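Local coordinates for protein PlaB phospholipase (Legionella pneumophila, PDB 6ZTI) that probably hydrolyses phospholipids as an alpha/beta hydrolase linked to virulence, and binds NAD(H), which controls its activity through formation of a tetramer, at residues Y191-T196 with P255-V260; L292-V297 with N304-E309. One frame throughout, in Å; residues are numbered along the deposited sequence.

Contact 1 (Y191-T196 with P255-V260); sequences YSFVLT and PMAFGV
Val194 O is gripped twice by the neighbouring strand: Gly259 N donates to it at 3.0 Å, and Phe258 CA adds a C-H...O contact at 3.4 Å. Gly259 O repeats the pattern, taking Thr196 N at 3.0 Å and the CA-H of Leu195. The row starts with Val194 N to Ala257 O (3.1 Å). Strands 191-197 and 257-261 run parallel as the last two of the six-stranded parallel sheet of this alpha/beta hydrolase, with 257-261 outermost within the chain. Before the row begins, Ser192 O and Ala257 N are both hydrogen-bonded to Tyr303 OH of helix 300-320, which bridges the strands there. On the side facing that helix, Phe193 CD2 rests 3.6 Å from Ala257 CB. On the other, Val194 CG1 meets the edge of the Phe258 ring at CD1 (3.8 Å). Ser192 OG, anti to its backbone N (chi1 -172°), is pressed against Met256 SD at 3.1 Å; this buried hydroxyl finds no hydrogen-bond partner in the model.

Contact 2 (L292-V297 with N304-E309); sequences LRCLQV and NKLVKE
Arg293 CB lies 4.2 Å from Leu306 CD2, the first of several touches this side chain makes on helix 300-320. From there the chain bends at chi2, which turns CD aside, and again at chi3. The guanidinium ends with Leu306 CD1 over one of its faces, so the two methyls of Leu306 lie near opposite ends of the arginine, CD2 by CB and CD1 over the guanidinium. At the tip, both terminal nitrogens reach Glu309, one to each oxygen: NH1 donates to OE1 at 2.8 Å and NH2 to OE2 at 3.0 Å. This end-on salt bridge is not coplanar, since the guanidinium and carboxylate planes are 52° apart. OE2 sits in the guanidinium plane, yet NH2 approaches it from 46° above the carboxylate plane; OE1 is met on its syn side. Lys305 brings its CE near NH2, but its ammonium stays 5.6 Å from that nitrogen, measured to NZ.

Beneath the ion pair, Leu306 CD2 makes the apolar contacts. It meets Cys294 CA at 3.6 Å, Cys294 SG at 3.8 Å, and Val297 CG2 at 3.7 Å. The two helices form a near-antiparallel hairpin joined by a short connection, their local segments 156° apart in direction, and they pack on the face of the sheet that carries Phe193. Trp290, one turn before Cys294 in helix 286-296, touches both Leu306 and Glu309. The paired bonds should limit rotation of both charged groups, while the nearby positive Lys305 probably adds to the field that keeps Glu309 ionised.

How the contacts relate
Contact 1 is buried core, two parallel strands of the central sheet joined by backbone hydrogen bonds; contact 2 is only partly buried, two helices with no backbone hydrogen bond between their segments, held by side-chain contacts, apolar on the inside and ionic toward the outside. The two meet directly: Cys294 SG lies 3.3 Å from Phe193 CD2, Leu306 packs on the same ring, Val297 CG1 on Tyr191 CG, and Val307 CG2 on Ala257 CB. The helix pair of contact 2 therefore covers one face of the strand pair of contact 1. Along the chain they come in series, strand 257-261 preceding helix 286-296, and neither lies near the bound dinucleotides.

Contact 1 (Y191-T196 with P255-V260)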
ATOM      1  N   TYR B 191     -41.372 -16.366 -11.760  1.00 10.11           N
ATOM      2  CA  TYR B 191     -41.120 -17.614 -11.051  1.00 17.27           C
ATOM      3  C   TYR B 191     -39.616 -17.822 -11.021  1.00 15.61           C
ATOM      4  O   TYR B 191     -38.996 -18.073 -12.059  1.00 11.38           O
ATOM      5  CB  TYR B 191     -41.864 -18.769 -11.715  1.00 12.39           C
ATOM      6  CG  TYR B 191     -43.356 -18.556 -11.635  1.00 19.19           C
ATOM      7  CD1 TYR B 191     -44.009 -18.550 -10.407  1.00 17.23           C
ATOM      8  CD2 TYR B 191     -44.112 -18.325 -12.781  1.00 11.75           C
ATOM      9  CE1 TYR B 191     -45.392 -18.325 -10.323  1.00 15.49           C
ATOM     10  CE2 TYR B 191     -45.451 -18.106 -12.705  1.00 15.63           C
ATOM     11  CZ  TYR B 191     -46.098 -18.104 -11.481  1.00 22.12           C
ATOM     12  OH  TYR B 191     -47.457 -17.887 -11.425  1.00 22.80           O
ATOM     13  N   SER B 192     -39.035 -17.673  -9.831  1.00 10.73           N
ATOM     14  CA  SER B 192     -37.601 -17.714  -9.618  1.00 10.52           C
ATOM     15  C   SER B 192     -37.193 -18.981  -8.872  1.00 13.13           C
ATOM     16  O   SER B 192     -37.889 -19.426  -7.952  1.00 12.34           O
ATOM     17  CB  SER B 192     -37.172 -16.480  -8.827  1.00 14.70           C
ATOM     18  OG  SER B 192     -35.765 -16.408  -8.777  1.00 14.49           O
ATOM     19  N   PHE B 193     -36.052 -19.556  -9.258  1.00 15.81           N
ATOM     20  CA  PHE B 193     -35.583 -20.810  -8.680  1.00  8.47           C
ATOM     21  C   PHE B 193     -34.067 -20.795  -8.554  1.00 10.09           C
ATOM     22  O   PHE B 193     -33.363 -20.245  -9.409  1.00 10.50           O
ATOM     23  CB  PHE B 193     -35.968 -22.033  -9.541  1.00 12.03           C
ATOM     24  CG  PHE B 193     -37.360 -21.988 -10.089  1.00 10.75           C
ATOM     25  CD1 PHE B 193     -37.679 -21.142 -11.143  1.00 11.06           C
ATOM     26  CD2 PHE B 193     -38.348 -22.817  -9.579  1.00 10.74           C
ATOM     27  CE1 PHE B 193     -38.959 -21.105 -11.651  1.00 13.56           C
ATOM     28  CE2 PHE B 193     -39.636 -22.790 -10.098  1.00 13.72           C
ATOM     29  CZ  PHE B 193     -39.940 -21.933 -11.132  1.00 10.48           C
ATOM     30  N   VAL B 194     -33.564 -21.439  -7.502  1.00  7.35           N
ATOM     31  CA  VAL B 194     -32.138 -21.690  -7.336  1.00  6.86           C
ATOM     32  C   VAL B 194     -31.919 -23.191  -7.281  1.00  6.88           C
ATOM     33  O   VAL B 194     -32.555 -23.893  -6.485  1.00  6.38           O
ATOM     34  CB  VAL B 194     -31.573 -21.016  -6.079  1.00 10.12           C
ATOM     35  CG1 VAL B 194     -30.147 -21.522  -5.811  1.00  7.91           C
ATOM     36  CG2 VAL B 194     -31.614 -19.476  -6.253  1.00  6.20           C
ATOM     37  N   LEU B 195     -31.064 -23.691  -8.150  1.00 11.15           N
ATOM     38  CA  LEU B 195     -30.626 -25.072  -8.082  1.00  6.54           C
ATOM     39  C   LEU B 195     -29.117 -25.092  -7.933  1.00  6.04           C
ATOM     40  O   LEU B 195     -28.415 -24.316  -8.578  1.00  8.36           O
ATOM     41  CB  LEU B 195     -31.052 -25.842  -9.331  1.00  7.48           C
ATOM     42  CG  LEU B 195     -32.550 -25.870  -9.656  1.00 15.42           C
ATOM     43  CD1 LEU B 195     -32.799 -26.522 -11.018  1.00 12.23           C
ATOM     44  CD2 LEU B 195     -33.328 -26.611  -8.608  1.00 21.91           C
ATOM     45  N   THR B 196     -28.610 -25.954  -7.061  1.00  8.06           N
ATOM     46  CA  THR B 196     -27.165 -26.093  -6.974  1.00  7.39           C
ATOM     47  C   THR B 196     -26.828 -27.495  -6.492  1.00 11.95           C
ATOM     48  O   THR B 196     -27.709 -28.299  -6.173  1.00  9.43           O
ATOM     49  CB  THR B 196     -26.563 -25.027  -6.059  1.00 10.72           C
ATOM     50  OG1 THR B 196     -25.144 -24.979  -6.247  1.00 10.78           O
ATOM     51  CG2 THR B 196     -26.881 -25.356  -4.654  1.00 11.09           C
ATOM     52  N   PRO B 255     -40.220 -16.311   0.103  1.00 10.04           N
ATOM     53  CA  PRO B 255     -39.767 -17.668  -0.214  1.00 10.42           C
ATOM     54  C   PRO B 255     -39.401 -17.805  -1.683  1.00 13.48           C
ATOM     55  O   PRO B 255     -40.125 -17.349  -2.573  1.00 14.74           O
ATOM     56  CB  PRO B 255     -40.983 -18.538   0.136  1.00 15.66           C
ATOM     57  CG  PRO B 255     -41.799 -17.721   1.080  1.00 16.81           C
ATOM     58  CD  PRO B 255     -41.589 -16.299   0.655  1.00 15.64           C
ATOM     59  N   MET B 256     -38.280 -18.470  -1.936  1.00  7.71           N
ATOM     60  CA  MET B 256     -37.889 -18.837  -3.288  1.00 11.99           C
ATOM     61  C   MET B 256     -37.548 -20.320  -3.337  1.00 13.64           C
ATOM     62  O   MET B 256     -36.897 -20.849  -2.429  1.00 11.82           O
ATOM     63  CB  MET B 256     -36.680 -18.013  -3.766  1.00  8.44           C
ATOM     64  CG  MET B 256     -36.333 -18.238  -5.242  1.00  9.64           C
ATOM     65  SD  MET B 256     -35.007 -17.190  -5.925  1.00 14.90           S
ATOM     66  CE  MET B 256     -35.744 -15.560  -5.747  1.00  7.69           C
ATOM     67  N   ALA B 257     -37.984 -20.979  -4.408  1.00  9.09           N
ATOM     68  CA  ALA B 257     -37.642 -22.374  -4.633  1.00 10.19           C
ATOM     69  C   ALA B 257     -36.136 -22.579  -4.521  1.00  7.85           C
ATOM     70  O   ALA B 257     -35.343 -21.777  -5.019  1.00  7.86           O
ATOM     71  CB  ALA B 257     -38.131 -22.812  -6.019  1.00 11.66           C
ATOM     72  N   PHE B 258     -35.743 -23.657  -3.850  1.00  8.33           N
ATOM     73  CA  PHE B 258     -34.338 -23.913  -3.561  1.00  6.02           C
ATOM     74  C   PHE B 258     -34.126 -25.410  -3.490  1.00  8.15           C
ATOM     75  O   PHE B 258     -34.745 -26.089  -2.667  1.00  9.96           O
ATOM     76  CB  PHE B 258     -33.910 -23.244  -2.247  1.00  9.37           C
ATOM     77  CG  PHE B 258     -32.495 -23.551  -1.843  1.00  6.88           C
ATOM     78  CD1 PHE B 258     -31.437 -23.054  -2.573  1.00  5.74           C
ATOM     79  CD2 PHE B 258     -32.224 -24.344  -0.736  1.00  9.27           C
ATOM     80  CE1 PHE B 258     -30.142 -23.337  -2.221  1.00  7.53           C
ATOM     81  CE2 PHE B 258     -30.941 -24.622  -0.378  1.00  8.54           C
ATOM     82  CZ  PHE B 258     -29.890 -24.117  -1.125  1.00  9.28           C
ATOM     83  N   GLY B 259     -33.235 -25.914  -4.326  1.00 10.80           N
ATOM     84  CA  GLY B 259     -32.928 -27.328  -4.342  1.00 11.39           C
ATOM     85  C   GLY B 259     -31.440 -27.556  -4.414  1.00 13.29           C
ATOM     86  O   GLY B 259     -30.736 -26.899  -5.181  1.00 11.40           O
ATOM     87  N   VAL B 260     -30.961 -28.486  -3.599  1.00  6.14           N
ATOM     88  CA  VAL B 260     -29.602 -29.003  -3.685  1.00 10.51           C
ATOM     89  C   VAL B 260     -29.698 -30.362  -4.376  1.00 12.44           C
ATOM     90  O   VAL B 260     -30.215 -31.328  -3.806  1.00 15.03           O
ATOM     91  CB  VAL B 260     -28.942 -29.109  -2.304  1.00  7.18           C
ATOM     92  CG1 VAL B 260     -27.532 -29.644  -2.414  1.00 12.38           C
ATOM     93  CG2 VAL B 260     -28.932 -27.742  -1.583  1.00 12.26           C
TER

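Contact 2 (L292-V297 with N304-E309)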
ATOM      1  N   LEU B 292     -36.787 -28.643 -16.412  1.00 14.28           N
ATOM      2  CA  LEU B 292     -38.025 -28.822 -17.171  1.00 19.73           C
ATOM      3  C   LEU B 292     -39.245 -28.602 -16.288  1.00 16.53           C
ATOM      4  O   LEU B 292     -40.229 -27.980 -16.711  1.00 20.41           O
ATOM      5  CB  LEU B 292     -38.055 -30.221 -17.795  1.00 21.29           C
ATOM      6  CG  LEU B 292     -39.178 -30.559 -18.775  1.00 38.44           C
ATOM      7  CD1 LEU B 292     -39.224 -29.564 -19.926  1.00 34.95           C
ATOM      8  CD2 LEU B 292     -38.987 -31.971 -19.310  1.00 32.11           C
ATOM      9  N   ARG B 293     -39.187 -29.086 -15.047  1.00 20.17           N
ATOM     10  CA  ARG B 293     -40.265 -28.839 -14.096  1.00 20.87           C
ATOM     11  C   ARG B 293     -40.419 -27.347 -13.825  1.00 19.93           C
ATOM     12  O   ARG B 293     -41.537 -26.815 -13.823  1.00 19.08           O
ATOM     13  CB  ARG B 293     -39.982 -29.590 -12.792  1.00 23.28           C
ATOM     14  CG  ARG B 293     -40.217 -31.084 -12.841  1.00 24.98           C
ATOM     15  CD  ARG B 293     -41.697 -31.428 -13.017  1.00 46.50           C
ATOM     16  NE  ARG B 293     -42.561 -30.754 -12.045  1.00 45.49           N
ATOM     17  CZ  ARG B 293     -42.827 -31.210 -10.821  1.00 41.77           C
ATOM     18  NH1 ARG B 293     -42.293 -32.349 -10.390  1.00 36.74           N
ATOM     19  NH2 ARG B 293     -43.629 -30.517 -10.021  1.00 46.94           N
ATOM     20  N   CYS B 294     -39.299 -26.655 -13.586  1.00 18.29           N
ATOM     21  CA  CYS B 294     -39.344 -25.226 -13.277  1.00 16.67           C
ATOM     22  C   CYS B 294     -39.952 -24.442 -14.432  1.00 17.57           C
ATOM     23  O   CYS B 294     -40.823 -23.585 -14.227  1.00 15.99           O
ATOM     24  CB  CYS B 294     -37.933 -24.711 -12.953  1.00 19.46           C
ATOM     25  SG  CYS B 294     -37.194 -25.365 -11.397  1.00 20.14           S
ATOM     26  N   LEU B 295     -39.521 -24.741 -15.660  1.00 15.29           N
ATOM     27  CA  LEU B 295     -40.058 -24.069 -16.838  1.00 12.56           C
ATOM     28  C   LEU B 295     -41.548 -24.317 -17.022  1.00 22.92           C
ATOM     29  O   LEU B 295     -42.218 -23.532 -17.703  1.00 17.26           O
ATOM     30  CB  LEU B 295     -39.320 -24.529 -18.095  1.00 20.86           C
ATOM     31  CG  LEU B 295     -37.882 -24.035 -18.260  1.00 23.72           C
ATOM     32  CD1 LEU B 295     -37.238 -24.696 -19.466  1.00 17.61           C
ATOM     33  CD2 LEU B 295     -37.848 -22.518 -18.403  1.00 21.92           C
ATOM     34  N   GLN B 296     -42.077 -25.395 -16.455  1.00 21.19           N
ATOM     35  CA  GLN B 296     -43.486 -25.716 -16.599  1.00 21.14           C
ATOM     36  C   GLN B 296     -44.358 -25.031 -15.548  1.00 18.54           C
ATOM     37  O   GLN B 296     -45.588 -25.035 -15.684  1.00 22.71           O
ATOM     38  CB  GLN B 296     -43.663 -27.241 -16.562  1.00 23.22           C
ATOM     39  CG  GLN B 296     -43.133 -27.923 -17.839  1.00 26.09           C
ATOM     40  CD  GLN B 296     -42.978 -29.434 -17.731  1.00 30.01           C
ATOM     41  OE1 GLN B 296     -42.864 -29.996 -16.639  1.00 28.65           O
ATOM     42  NE2 GLN B 296     -42.954 -30.096 -18.879  1.00 26.96           N
ATOM     43  N   VAL B 297     -43.758 -24.409 -14.530  1.00 13.86           N
ATOM     44  CA  VAL B 297     -44.550 -23.668 -13.560  1.00 16.53           C
ATOM     45  C   VAL B 297     -45.289 -22.531 -14.251  1.00 20.14           C
ATOM     46  O   VAL B 297     -44.705 -21.752 -15.015  1.00 14.44           O
ATOM     47  CB  VAL B 297     -43.657 -23.151 -12.428  1.00 18.48           C
ATOM     48  CG1 VAL B 297     -44.422 -22.149 -11.583  1.00 15.11           C
ATOM     49  CG2 VAL B 297     -43.187 -24.309 -11.582  1.00 19.07           C
ATOM     50  N   ASN B 304     -45.546 -23.422  -5.639  1.00 12.38           N
ATOM     51  CA  ASN B 304     -45.422 -23.888  -4.262  1.00 19.56           C
ATOM     52  C   ASN B 304     -45.285 -25.401  -4.201  1.00 16.61           C
ATOM     53  O   ASN B 304     -44.608 -25.931  -3.310  1.00 16.88           O
ATOM     54  CB  ASN B 304     -46.628 -23.434  -3.439  1.00 23.80           C
ATOM     55  CG  ASN B 304     -46.599 -21.961  -3.145  1.00 18.58           C
ATOM     56  OD1 ASN B 304     -45.551 -21.325  -3.220  1.00 23.61           O
ATOM     57  ND2 ASN B 304     -47.746 -21.410  -2.795  1.00 24.57           N
ATOM     58  N   LYS B 305     -45.933 -26.112  -5.125  1.00 16.41           N
ATOM     59  CA  LYS B 305     -45.703 -27.547  -5.246  1.00 14.80           C
ATOM     60  C   LYS B 305     -44.224 -27.832  -5.482  1.00 16.80           C
ATOM     61  O   LYS B 305     -43.621 -28.666  -4.798  1.00 16.81           O
ATOM     62  CB  LYS B 305     -46.563 -28.104  -6.378  1.00 25.09           C
ATOM     63  CG  LYS B 305     -46.497 -29.612  -6.580  1.00 46.85           C
ATOM     64  CD  LYS B 305     -47.847 -30.152  -7.070  1.00 45.60           C
ATOM     65  CE  LYS B 305     -47.703 -31.113  -8.245  1.00 58.57           C
ATOM     66  NZ  LYS B 305     -49.038 -31.545  -8.769  1.00 61.83           N
ATOM     67  N   LEU B 306     -43.613 -27.117  -6.428  1.00 17.30           N
ATOM     68  CA  LEU B 306     -42.201 -27.323  -6.735  1.00 17.22           C
ATOM     69  C   LEU B 306     -41.297 -26.895  -5.586  1.00 16.38           C
ATOM     70  O   LEU B 306     -40.263 -27.534  -5.331  1.00 16.28           O
ATOM     71  CB  LEU B 306     -41.844 -26.560  -8.005  1.00 21.93           C
ATOM     72  CG  LEU B 306     -40.498 -26.828  -8.668  1.00 25.82           C
ATOM     73  CD1 LEU B 306     -40.121 -28.285  -8.583  1.00 28.74           C
ATOM     74  CD2 LEU B 306     -40.570 -26.412 -10.122  1.00 21.97           C
ATOM     75  N   VAL B 307     -41.644 -25.809  -4.892  1.00 11.52           N
ATOM     76  CA  VAL B 307     -40.847 -25.397  -3.734  1.00  8.75           C
ATOM     77  C   VAL B 307     -40.721 -26.553  -2.753  1.00 13.19           C
ATOM     78  O   VAL B 307     -39.635 -26.847  -2.239  1.00 11.56           O
ATOM     79  CB  VAL B 307     -41.470 -24.167  -3.059  1.00  9.80           C
ATOM     80  CG1 VAL B 307     -40.780 -23.873  -1.748  1.00 13.86           C
ATOM     81  CG2 VAL B 307     -41.394 -22.953  -3.979  1.00 15.75           C
ATOM     82  N   LYS B 308     -41.836 -27.227  -2.479  1.00 12.11           N
ATOM     83  CA  LYS B 308     -41.819 -28.323  -1.518  1.00 11.18           C
ATOM     84  C   LYS B 308     -41.106 -29.545  -2.079  1.00 16.14           C
ATOM     85  O   LYS B 308     -40.350 -30.205  -1.359  1.00 16.00           O
ATOM     86  CB  LYS B 308     -43.244 -28.679  -1.110  1.00 17.96           C
ATOM     87  CG  LYS B 308     -43.339 -29.726  -0.010  1.00 29.54           C
ATOM     88  CD  LYS B 308     -44.280 -30.865  -0.401  1.00 54.98           C
ATOM     89  CE  LYS B 308     -43.591 -31.896  -1.294  1.00 45.14           C
ATOM     90  NZ  LYS B 308     -44.164 -33.259  -1.099  1.00 53.55           N
ATOM     91  N   GLU B 309     -41.324 -29.866  -3.359  1.00 15.84           N
ATOM     92  CA  GLU B 309     -40.608 -30.994  -3.945  1.00 14.48           C
ATOM     93  C   GLU B 309     -39.102 -30.781  -3.880  1.00 19.57           C
ATOM     94  O   GLU B 309     -38.350 -31.711  -3.562  1.00 16.40           O
ATOM     95  CB  GLU B 309     -41.041 -31.226  -5.393  1.00 16.14           C
ATOM     96  CG  GLU B 309     -42.410 -31.881  -5.545  1.00 26.59           C
ATOM     97  CD  GLU B 309     -42.740 -32.245  -6.990  1.00 35.89           C
ATOM     98  OE1 GLU B 309     -41.872 -32.820  -7.681  1.00 48.09           O
ATOM     99  OE2 GLU B 309     -43.870 -31.958  -7.436  1.00 36.64           O
TER